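Local structure of uncharacterized protein (Parabacteroides merdae ATCC 43184, 4OPW) at residues 11-16 with 44-49; 28-33 with 79-84. The protein is of uncharacterised function but, as a putative adhesin with an auto-transporter head GIN domain, probably takes part in cell adhesion. All blocks are in the same frame, centred on the assembly; numbering follows the deposited sequence.

Interaction 1: 11-16 with 44-49; sequences LSTKKI and EITVDE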
loop_
_atom_site.group_PDB
_atom_site.type_symbol
_atom_site.label_atom_id
_atom_site.label_comp_id
_atom_site.label_asym_id
_atom_site.label_seq_id
_atom_site.Cartn_x
_atom_site.Cartn_y
_atom_site.Cartn_z
ATOM N N LEU A 11 11.234 -22.235 14.120
ATOM C CA LEU A 11 10.423 -21.978 12.939
ATOM C C LEU A 11 10.230 -23.233 12.107
ATOM O O LEU A 11 11.152 -24.041 11.967
ATOM C CB LEU A 11 11.029 -20.865 12.060
ATOM C CG LEU A 11 11.193 -19.459 12.660
ATOM C CD1 LEU A 11 11.880 -18.541 11.645
ATOM C CD2 LEU A 11 9.827 -18.849 13.054
ATOM N N SER A 12 9.023 -23.400 11.561
ATOM C CA SER A 12 8.699 -24.487 10.640
ATOM C C SER A 12 7.780 -23.937 9.561
ATOM O O SER A 12 7.029 -22.985 9.812
ATOM C CB SER A 12 8.065 -25.683 11.349
ATOM O OG SER A 12 6.705 -25.465 11.699
ATOM N N THR A 13 7.864 -24.523 8.369
ATOM C CA THR A 13 7.056 -24.087 7.238
ATOM C C THR A 13 6.061 -25.183 6.847
ATOM O O THR A 13 6.427 -26.353 6.763
ATOM C CB THR A 13 7.973 -23.687 6.085
ATOM O OG1 THR A 13 8.877 -22.676 6.528
ATOM C CG2 THR A 13 7.213 -23.185 4.882
ATOM N N LYS A 14 4.786 -24.788 6.658
ATOM C CA LYS A 14 3.718 -25.666 6.185
ATOM C C LYS A 14 3.088 -25.055 4.944
ATOM O O LYS A 14 2.780 -23.859 4.926
ATOM C CB LYS A 14 2.665 -25.918 7.260
ATOM C CG LYS A 14 3.175 -26.754 8.436
ATOM C CD LYS A 14 2.051 -27.014 9.442
ATOM C CE LYS A 14 2.530 -27.676 10.711
ATOM N NZ LYS A 14 2.909 -29.098 10.493
ATOM N N LYS A 15 2.879 -25.893 3.916
ATOM C CA LYS A 15 2.314 -25.470 2.655
ATOM C C LYS A 15 1.041 -26.264 2.367
ATOM O O LYS A 15 1.043 -27.501 2.397
ATOM C CB LYS A 15 3.340 -25.639 1.527
ATOM C CG LYS A 15 2.857 -25.113 0.175
ATOM C CD LYS A 15 3.924 -25.313 -0.881
ATOM C CE LYS A 15 3.672 -24.475 -2.107
ATOM N NZ LYS A 15 4.895 -24.345 -2.950
ATOM N N ILE A 16 -0.041 -25.550 2.099
ATOM C CA ILE A 16 -1.322 -26.193 1.795
ATOM C C ILE A 16 -1.941 -25.500 0.596
ATOM O O ILE A 16 -1.512 -24.405 0.208
ATOM C CB ILE A 16 -2.302 -26.200 3.027
ATOM C CG1 ILE A 16 -2.685 -24.752 3.454
ATOM C CG2 ILE A 16 -1.743 -27.037 4.219
ATOM C CD1 ILE A 16 -3.844 -24.621 4.459
ATOM N N GLU A 44 1.754 -20.761 1.986
ATOM C CA GLU A 44 2.893 -21.272 2.728
ATOM C C GLU A 44 3.084 -20.390 3.953
ATOM O O GLU A 44 3.231 -19.166 3.822
ATOM C CB GLU A 44 4.115 -21.266 1.792
ATOM C CG GLU A 44 5.305 -22.037 2.311
ATOM C CD GLU A 44 6.398 -22.206 1.274
ATOM O OE1 GLU A 44 6.846 -21.186 0.702
ATOM O OE2 GLU A 44 6.824 -23.361 1.049
ATOM N N ILE A 45 3.038 -21.016 5.146
ATOM C CA ILE A 45 3.156 -20.335 6.438
ATOM C C ILE A 45 4.418 -20.764 7.149
ATOM O O ILE A 45 4.622 -21.967 7.363
ATOM C CB ILE A 45 1.913 -20.623 7.366
ATOM C CG1 ILE A 45 0.563 -20.316 6.695
ATOM C CG2 ILE A 45 2.035 -19.948 8.774
ATOM C CD1 ILE A 45 0.288 -18.808 6.371
ATOM N N THR A 46 5.226 -19.776 7.576
ATOM C CA THR A 46 6.387 -19.997 8.437
ATOM C C THR A 46 6.107 -19.292 9.764
ATOM O O THR A 46 5.894 -18.071 9.789
ATOM C CB THR A 46 7.705 -19.513 7.796
ATOM O OG1 THR A 46 7.844 -20.136 6.532
ATOM C CG2 THR A 46 8.929 -19.842 8.662
ATOM N N VAL A 47 6.119 -20.048 10.859
ATOM C CA VAL A 47 5.893 -19.508 12.202
ATOM C C VAL A 47 6.495 -20.518 13.195
ATOM O O VAL A 47 6.832 -21.633 12.786
ATOM C CB VAL A 47 4.363 -19.216 12.431
ATOM C CG1 VAL A 47 3.548 -20.512 12.598
ATOM C CG2 VAL A 47 4.132 -18.259 13.605
ATOM N N ASP A 48 6.629 -20.162 14.481
ATOM C CA ASP A 48 7.132 -21.139 15.461
ATOM C C ASP A 48 6.303 -22.410 15.332
ATOM O O ASP A 48 5.081 -22.323 15.184
ATOM C CB ASP A 48 7.054 -20.585 16.889
ATOM C CG ASP A 48 7.747 -19.248 17.022
ATOM O OD1 ASP A 48 7.283 -18.272 16.386
ATOM O OD2 ASP A 48 8.656 -19.145 17.854
ATOM N N GLU A 49 6.960 -23.573 15.308
ATOM C CA GLU A 49 6.250 -24.835 15.057
ATOM C C GLU A 49 5.004 -25.045 15.947
ATOM O O GLU A 49 3.984 -25.515 15.440
ATOM C CB GLU A 49 7.200 -26.042 15.186
ATOM C CG GLU A 49 8.005 -26.073 16.472
ATOM C CD GLU A 49 8.961 -27.240 16.617
ATOM O OE1 GLU A 49 9.440 -27.768 15.589
ATOM O OE2 GLU A 49 9.221 -27.634 17.772
HETATM O O HOH W 1 10.834 -26.826 13.442
HETATM O O HOH W 2 5.196 -21.500 -1.735
HETATM O O HOH W 3 7.663 -24.203 -1.601
#
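Four backbone hydrogen bonds lace strand 11-16 to residues 44-47 as an antiparallel ladder, at the N-terminal end of a fold whose stacked parallel strands are those of a beta-solenoid, consistent with its place in the pectate-lyase-like clan. Lys-14 and Ile-45 form one hydrogen-bonded pair: Ile-45 N reaches Lys-14 O at 2.9 Å, nearly straight (172°) and in the carbonyl plane. Ser-12 and Val-47 form the next pair, looser and less regular, for Ser-12 N approaches Val-47 O from above the carbonyl plane, close to where the chain turns a corner at Val-47.

Between these pairs lies the non-hydrogen-bonded pair Thr-13 and Thr-46, whose side chains cross obliquely and join by a hydrogen bond between the two OG1 atoms, 2.7 Å apart. Both threonines set OG1 beside their own backbone N (chi1 -57° and -55°), so the two hydroxyls face each other across the strands; beta-branching suits both to an extended chain. Each methyl is anti to its N, and the Thr-13 side chain crosses that of Glu-44 obliquely, its CG2 resting on CG at 3.4 Å.

Lys-15 and Glu-44, the next pair on this threonine face, are both extended with CG anti to the backbone N. Their charged ends stop at 4.5 Å from NZ to OE2, beyond a salt bridge, and two waters span them, one bonded to OE2, the other only weakly to OE1. Long, flexible charged chains fit this solvent-facing place.

On the other face, Ile-45 and Val-47 turn their apolar branches to Val-55 of strand 55-60. Asp-48 OD2 is hydrogen-bonded to Thr-77 OG1 and Gly-9 N, and Glu-49 OE2 to Asn-8 ND2, while a water joins Glu-49 OE1 to Leu-11 O. Leu-11, with CG beside its N, lays CD2 against the backbone N of Asp-48 at 3.7 Å, burying that N without a hydrogen-bond partner.

Interaction 2: 28-33 with 79-84; sequences GVIDFN and FIVKTN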
loop_
_atom_site.group_PDB
_atom_site.type_symbol
_atom_site.label_atom_id
_atom_site.label_comp_id
_atom_site.label_asym_id
_atom_site.label_seq_id
_atom_site.Cartn_x
_atom_site.Cartn_y
_atom_site.Cartn_z
ATOM N N GLY A 28 -0.822 -7.087 11.818
ATOM C CA GLY A 28 0.221 -7.641 12.683
ATOM C C GLY A 28 1.549 -7.680 11.970
ATOM O O GLY A 28 1.610 -7.396 10.767
ATOM N N VAL A 29 2.611 -8.047 12.703
ATOM C CA VAL A 29 3.960 -8.053 12.164
ATOM C C VAL A 29 4.170 -9.348 11.356
ATOM O O VAL A 29 4.813 -10.302 11.806
ATOM C CB VAL A 29 5.025 -7.800 13.252
ATOM C CG1 VAL A 29 6.412 -7.656 12.616
ATOM C CG2 VAL A 29 4.665 -6.543 14.053
ATOM N N ILE A 30 3.596 -9.342 10.136
ATOM C CA ILE A 30 3.620 -10.479 9.219
ATOM C C ILE A 30 4.336 -10.067 7.959
ATOM O O ILE A 30 4.085 -8.982 7.452
ATOM C CB ILE A 30 2.150 -10.933 8.919
ATOM C CG1 ILE A 30 1.452 -11.475 10.202
ATOM C CG2 ILE A 30 2.067 -11.947 7.749
ATOM C CD1 ILE A 30 -0.070 -11.486 10.112
ATOM N N ASP A 31 5.228 -10.930 7.454
ATOM C CA ASP A 31 5.880 -10.738 6.169
ATOM C C ASP A 31 5.014 -11.426 5.141
ATOM O O ASP A 31 5.017 -12.652 5.086
ATOM C CB ASP A 31 7.307 -11.315 6.207
ATOM C CG ASP A 31 8.119 -10.593 7.262
ATOM O OD1 ASP A 31 8.345 -9.374 7.096
ATOM O OD2 ASP A 31 8.362 -11.196 8.349
ATOM N N PHE A 32 4.219 -10.666 4.380
ATOM C CA PHE A 32 3.271 -11.244 3.426
ATOM C C PHE A 32 3.786 -11.087 1.989
ATOM O O PHE A 32 3.906 -9.965 1.491
ATOM C CB PHE A 32 1.873 -10.587 3.589
ATOM C CG PHE A 32 0.717 -11.356 2.986
ATOM C CD1 PHE A 32 0.613 -11.523 1.608
ATOM C CD2 PHE A 32 -0.329 -11.813 3.788
ATOM C CE1 PHE A 32 -0.461 -12.231 1.048
ATOM C CE2 PHE A 32 -1.397 -12.513 3.237
ATOM C CZ PHE A 32 -1.466 -12.709 1.865
ATOM N N ASN A 33 4.124 -12.220 1.346
ATOM C CA ASN A 33 4.679 -12.289 -0.005
ATOM C C ASN A 33 3.627 -12.798 -0.966
ATOM O O ASN A 33 3.120 -13.914 -0.805
ATOM C CB ASN A 33 5.936 -13.188 -0.003
ATOM C CG ASN A 33 7.017 -12.586 0.871
ATOM O OD1 ASN A 33 7.353 -11.404 0.735
ATOM N ND2 ASN A 33 7.492 -13.317 1.879
ATOM N N PHE A 79 6.625 -14.493 11.331
ATOM C CA PHE A 79 5.377 -14.966 10.731
ATOM C C PHE A 79 5.435 -14.582 9.246
ATOM O O PHE A 79 5.318 -13.401 8.904
ATOM C CB PHE A 79 4.170 -14.364 11.471
ATOM C CG PHE A 79 2.780 -14.910 11.209
ATOM C CD1 PHE A 79 2.468 -15.524 10.000
ATOM C CD2 PHE A 79 1.757 -14.712 12.130
ATOM C CE1 PHE A 79 1.178 -15.998 9.752
ATOM C CE2 PHE A 79 0.467 -15.185 11.884
ATOM C CZ PHE A 79 0.185 -15.823 10.697
ATOM N N ILE A 80 5.716 -15.578 8.383
ATOM C CA ILE A 80 5.836 -15.358 6.944
ATOM C C ILE A 80 4.684 -16.037 6.229
ATOM O O ILE A 80 4.371 -17.192 6.509
ATOM C CB ILE A 80 7.204 -15.873 6.370
ATOM C CG1 ILE A 80 8.423 -15.370 7.191
ATOM C CG2 ILE A 80 7.357 -15.512 4.861
ATOM C CD1 ILE A 80 9.776 -16.065 6.775
ATOM N N VAL A 81 4.066 -15.307 5.297
ATOM C CA VAL A 81 2.992 -15.806 4.449
ATOM C C VAL A 81 3.467 -15.697 2.999
ATOM O O VAL A 81 3.940 -14.634 2.583
ATOM C CB VAL A 81 1.657 -15.046 4.681
ATOM C CG1 VAL A 81 0.561 -15.537 3.717
ATOM C CG2 VAL A 81 1.201 -15.192 6.127
ATOM N N LYS A 82 3.387 -16.803 2.240
ATOM C CA LYS A 82 3.686 -16.795 0.814
ATOM C C LYS A 82 2.465 -17.368 0.092
ATOM O O LYS A 82 2.117 -18.522 0.329
ATOM C CB LYS A 82 4.963 -17.583 0.479
ATOM C CG LYS A 82 5.329 -17.467 -1.006
ATOM C CD LYS A 82 6.548 -18.292 -1.387
ATOM C CE LYS A 82 6.603 -18.484 -2.881
ATOM N NZ LYS A 82 7.963 -18.852 -3.348
ATOM N N THR A 83 1.789 -16.568 -0.763
ATOM C CA THR A 83 0.590 -17.101 -1.431
ATOM C C THR A 83 0.417 -16.463 -2.814
ATOM O O THR A 83 1.155 -15.547 -3.177
ATOM C CB THR A 83 -0.653 -16.921 -0.528
ATOM O OG1 THR A 83 -1.742 -17.688 -1.035
ATOM C CG2 THR A 83 -1.042 -15.459 -0.330
ATOM N N ASN A 84 -0.528 -16.972 -3.591
ATOM C CA ASN A 84 -0.794 -16.471 -4.933
ATOM C C ASN A 84 -2.289 -16.551 -5.236
ATOM O O ASN A 84 -3.017 -17.344 -4.614
ATOM C CB ASN A 84 0.019 -17.274 -5.994
ATOM C CG ASN A 84 -0.480 -18.682 -6.217
ATOM O OD1 ASN A 84 -0.404 -19.534 -5.322
ATOM N ND2 ASN A 84 -1.022 -18.959 -7.413
HETATM O O HOH W 4 7.212 -11.581 11.196
#
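Ile-30 lies alongside Phe-79, pointing the same way, and sets CG1 over one face of its ring, 4.0 Å from the centroid and offset toward the rim. CG2 of Ile-30, anti to its backbone N, meets CG2 of Val-81 at 3.7 Å. The other branch of Val-81, CG1, sits over a face of the Phe-32 ring, 3.9 Å from its centroid, in a second CH-pi contact, while Thr-83 CG2 approaches CZ of that ring obliquely at 3.5 Å. Branched aliphatic and aromatic chains suit this buried side, where Leu-64 and Val-66 of strand 63-66 add to the packing. Strands 31-33 and 80-84 pair in parallel, as neighbouring strands stack along a beta-solenoid. Four backbone bonds alternate between them, among them Val-81 N to Asp-31 O at 2.8 Å and 174°. On the opposite face stand Asp-31, Asn-33, Ile-80 and Lys-82; Asn-33 lays ND2 on CG2 of Ile-80. Asp-31 makes a salt bridge through OD2 with Lys-78 and a hydrogen bond through OD1 with Asn-98. A water accepts from Phe-79 N at 3.0 Å and also lies by Val-29 O and Asp-31 OD2.

From the N terminus, strand 11-16 comes first, followed by 28-33 and then 44-49, which returns antiparallel to 11-16 and closes the first loop as interaction 1. Segment 28-33 lies inside that loop but waits for 79-84, so interaction 2 closes later and the two contacts cross along the chain. Strand 42-46 joins them: it also pairs antiparallel with 80-85, probably through Glu-44 N to Lys-82 O and Thr-46 O to Ile-80 N, while Ile-45 packs on Val-81. The lateral order is therefore 11-17, 42-46, 80-85, 31-36, then 98-101, which ties the antiparallel N-terminal end to the parallel strands that continue the stack.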